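Local coordinates for protein putative phosphomannomutase (PDB 1TUO) that probably isomerises phosphorylated sugars by shifting a phosphate group within the molecule, as a magnesium-dependent member of the phosphohexose mutase family, at residues W317-F322 / H342-D347. Residues are numbered along the deposited sequence; the frame is centred on the assembly and turned at random.
Sequences WIKEEF and HLPERD
The ring of Phe322 meets the corner of the 342-347 loop: carbonyl O of Leu343 sits at its edge, near the ring plane, while CA of Pro344 comes up obliquely, 3.9 Å from CD2. That corner is an inverse gamma turn centred on Pro344, closed by a weak bond from Glu345 N to Leu343 O; it packs against helix 315-322 within alpha/beta/alpha domain III of the phosphohexomutase fold. Within segment 342-347, the His342 ring carries CG of Leu343 over the centre of one face, 4.0 Å above the plane. His342 NE2 donates to OD1 of Asp347 (2.8 Å), on the anti side and 21° out of the carboxylate plane, joining the two ends of the segment; OD1 also bonds Tyr160 OH, and OD2 caps the following helix at Leu350 N. Lys319 runs alongside Pro344, both side chains pointing the same way, with CG 4.0 Å from Pro344 CB. A chi1 of 171° sets the lysine CG opposite the backbone N, and the chain runs on past the proline before bending at chi4; its NZ forms a salt bridge with Asp122, at the end of strand 115-122 in domain I. Pro344 O is buried with no polar partner in the model, its nearest neighbour across the contact being Lys319 CD at 3.6 Å.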
loop_
_atom_site.group_PDB
_atom_site.type_symbol
_atom_site.label_atom_id
_atom_site.label_comp_id
_atom_site.label_asym_id
_atom_site.label_seq_id
_atom_site.Cartn_x
_atom_site.Cartn_y
_atom_site.Cartn_z
ATOM N N TRP A 317 9.155 7.992 -4.524
ATOM C CA TRP A 317 10.129 7.679 -5.569
ATOM C C TRP A 317 9.503 6.885 -6.711
ATOM O O TRP A 317 9.884 7.047 -7.868
ATOM C CB TRP A 317 11.310 6.875 -5.012
ATOM C CG TRP A 317 12.137 7.575 -3.974
ATOM C CD1 TRP A 317 11.914 7.601 -2.622
ATOM C CD2 TRP A 317 13.349 8.309 -4.194
ATOM N NE1 TRP A 317 12.918 8.300 -1.990
ATOM C CE2 TRP A 317 13.810 8.746 -2.931
ATOM C CE3 TRP A 317 14.091 8.640 -5.338
ATOM C CZ2 TRP A 317 14.982 9.497 -2.778
ATOM C CZ3 TRP A 317 15.257 9.387 -5.186
ATOM C CH2 TRP A 317 15.689 9.807 -3.914
ATOM N N ILE A 318 8.558 6.009 -6.383
ATOM C CA ILE A 318 7.894 5.198 -7.396
ATOM C C ILE A 318 6.919 6.061 -8.194
ATOM O O ILE A 318 6.810 5.929 -9.411
ATOM C CB ILE A 318 7.146 4.004 -6.740
ATOM C CG1 ILE A 318 8.168 3.066 -6.087
ATOM C CG2 ILE A 318 6.325 3.250 -7.781
ATOM C CD1 ILE A 318 7.557 1.923 -5.297
ATOM N N LYS A 319 6.213 6.953 -7.505
ATOM C CA LYS A 319 5.267 7.837 -8.174
ATOM C C LYS A 319 5.986 8.717 -9.197
ATOM O O LYS A 319 5.513 8.881 -10.321
ATOM C CB LYS A 319 4.539 8.711 -7.145
ATOM C CG LYS A 319 3.680 9.819 -7.751
ATOM C CD LYS A 319 2.669 10.327 -6.724
ATOM C CE LYS A 319 2.023 11.636 -7.171
ATOM N NZ LYS A 319 2.968 12.784 -7.031
ATOM N N GLU A 320 7.134 9.271 -8.817
ATOM C CA GLU A 320 7.887 10.120 -9.739
ATOM C C GLU A 320 8.162 9.365 -11.035
ATOM O O GLU A 320 7.972 9.900 -12.130
ATOM C CB GLU A 320 9.220 10.567 -9.122
ATOM C CG GLU A 320 10.021 11.505 -10.036
ATOM C CD GLU A 320 11.293 12.033 -9.387
ATOM O OE1 GLU A 320 12.311 11.304 -9.363
ATOM O OE2 GLU A 320 11.267 13.181 -8.896
ATOM N N GLU A 321 8.596 8.115 -10.915
ATOM C CA GLU A 321 8.896 7.316 -12.097
ATOM C C GLU A 321 7.652 6.963 -12.908
ATOM O O GLU A 321 7.696 6.937 -14.136
ATOM C CB GLU A 321 9.669 6.054 -11.697
ATOM C CG GLU A 321 11.044 6.377 -11.115
ATOM C CD GLU A 321 11.800 7.405 -11.958
ATOM O OE1 GLU A 321 12.080 8.514 -11.453
ATOM O OE2 GLU A 321 12.101 7.104 -13.133
ATOM N N PHE A 322 6.542 6.693 -12.226
ATOM C CA PHE A 322 5.294 6.373 -12.917
ATOM C C PHE A 322 4.893 7.527 -13.834
ATOM O O PHE A 322 4.497 7.320 -14.984
ATOM C CB PHE A 322 4.172 6.151 -11.902
ATOM C CG PHE A 322 4.028 4.729 -11.435
ATOM C CD1 PHE A 322 5.111 3.857 -11.437
ATOM C CD2 PHE A 322 2.804 4.280 -10.940
ATOM C CE1 PHE A 322 4.983 2.558 -10.952
ATOM C CE2 PHE A 322 2.662 2.981 -10.449
ATOM C CZ PHE A 322 3.756 2.118 -10.454
ATOM N N HIS A 342 -3.506 3.112 -14.076
ATOM C CA HIS A 342 -4.626 3.286 -13.153
ATOM C C HIS A 342 -4.458 4.581 -12.348
ATOM O O HIS A 342 -5.114 5.587 -12.619
ATOM C CB HIS A 342 -4.691 2.064 -12.222
ATOM C CG HIS A 342 -5.678 2.182 -11.099
ATOM N ND1 HIS A 342 -7.004 2.503 -11.294
ATOM C CD2 HIS A 342 -5.536 1.968 -9.767
ATOM C CE1 HIS A 342 -7.637 2.482 -10.134
ATOM N NE2 HIS A 342 -6.767 2.159 -9.190
ATOM N N LEU A 343 -3.575 4.539 -11.357
ATOM C CA LEU A 343 -3.298 5.686 -10.494
ATOM C C LEU A 343 -1.863 5.562 -9.997
ATOM O O LEU A 343 -1.369 4.452 -9.802
ATOM C CB LEU A 343 -4.215 5.688 -9.263
ATOM C CG LEU A 343 -5.697 6.069 -9.310
ATOM C CD1 LEU A 343 -6.326 5.740 -7.962
ATOM C CD2 LEU A 343 -5.857 7.545 -9.623
ATOM N N PRO A 344 -1.171 6.697 -9.810
ATOM C CA PRO A 344 0.210 6.671 -9.319
ATOM C C PRO A 344 0.077 6.557 -7.810
ATOM O O PRO A 344 0.512 7.438 -7.063
ATOM C CB PRO A 344 0.751 8.025 -9.758
ATOM C CG PRO A 344 -0.459 8.909 -9.639
ATOM C CD PRO A 344 -1.551 8.053 -10.246
ATOM N N GLU A 345 -0.539 5.458 -7.381
ATOM C CA GLU A 345 -0.820 5.205 -5.973
ATOM C C GLU A 345 -0.876 3.703 -5.676
ATOM O O GLU A 345 -1.077 2.893 -6.579
ATOM C CB GLU A 345 -2.175 5.851 -5.636
ATOM C CG GLU A 345 -2.708 5.574 -4.242
ATOM C CD GLU A 345 -1.941 6.321 -3.177
ATOM O OE1 GLU A 345 -2.302 7.482 -2.889
ATOM O OE2 GLU A 345 -0.969 5.752 -2.641
ATOM N N ARG A 346 -0.686 3.333 -4.413
ATOM C CA ARG A 346 -0.765 1.930 -4.019
ATOM C C ARG A 346 -2.247 1.588 -3.930
ATOM O O ARG A 346 -3.005 2.293 -3.263
ATOM C CB ARG A 346 -0.100 1.730 -2.655
ATOM C CG ARG A 346 1.404 1.929 -2.693
ATOM C CD ARG A 346 2.030 1.931 -1.305
ATOM N NE ARG A 346 1.719 3.152 -0.564
ATOM C CZ ARG A 346 2.511 3.676 0.365
ATOM N NH1 ARG A 346 3.659 3.085 0.666
ATOM N NH2 ARG A 346 2.161 4.793 0.989
ATOM N N ASP A 347 -2.670 0.519 -4.601
ATOM C CA ASP A 347 -4.078 0.132 -4.567
ATOM C C ASP A 347 -4.225 -1.355 -4.260
ATOM O O ASP A 347 -3.994 -2.207 -5.120
ATOM C CB ASP A 347 -4.752 0.473 -5.907
ATOM C CG ASP A 347 -6.256 0.272 -5.875
ATOM O OD1 ASP A 347 -6.964 0.967 -6.639
ATOM O OD2 ASP A 347 -6.737 -0.585 -5.100
#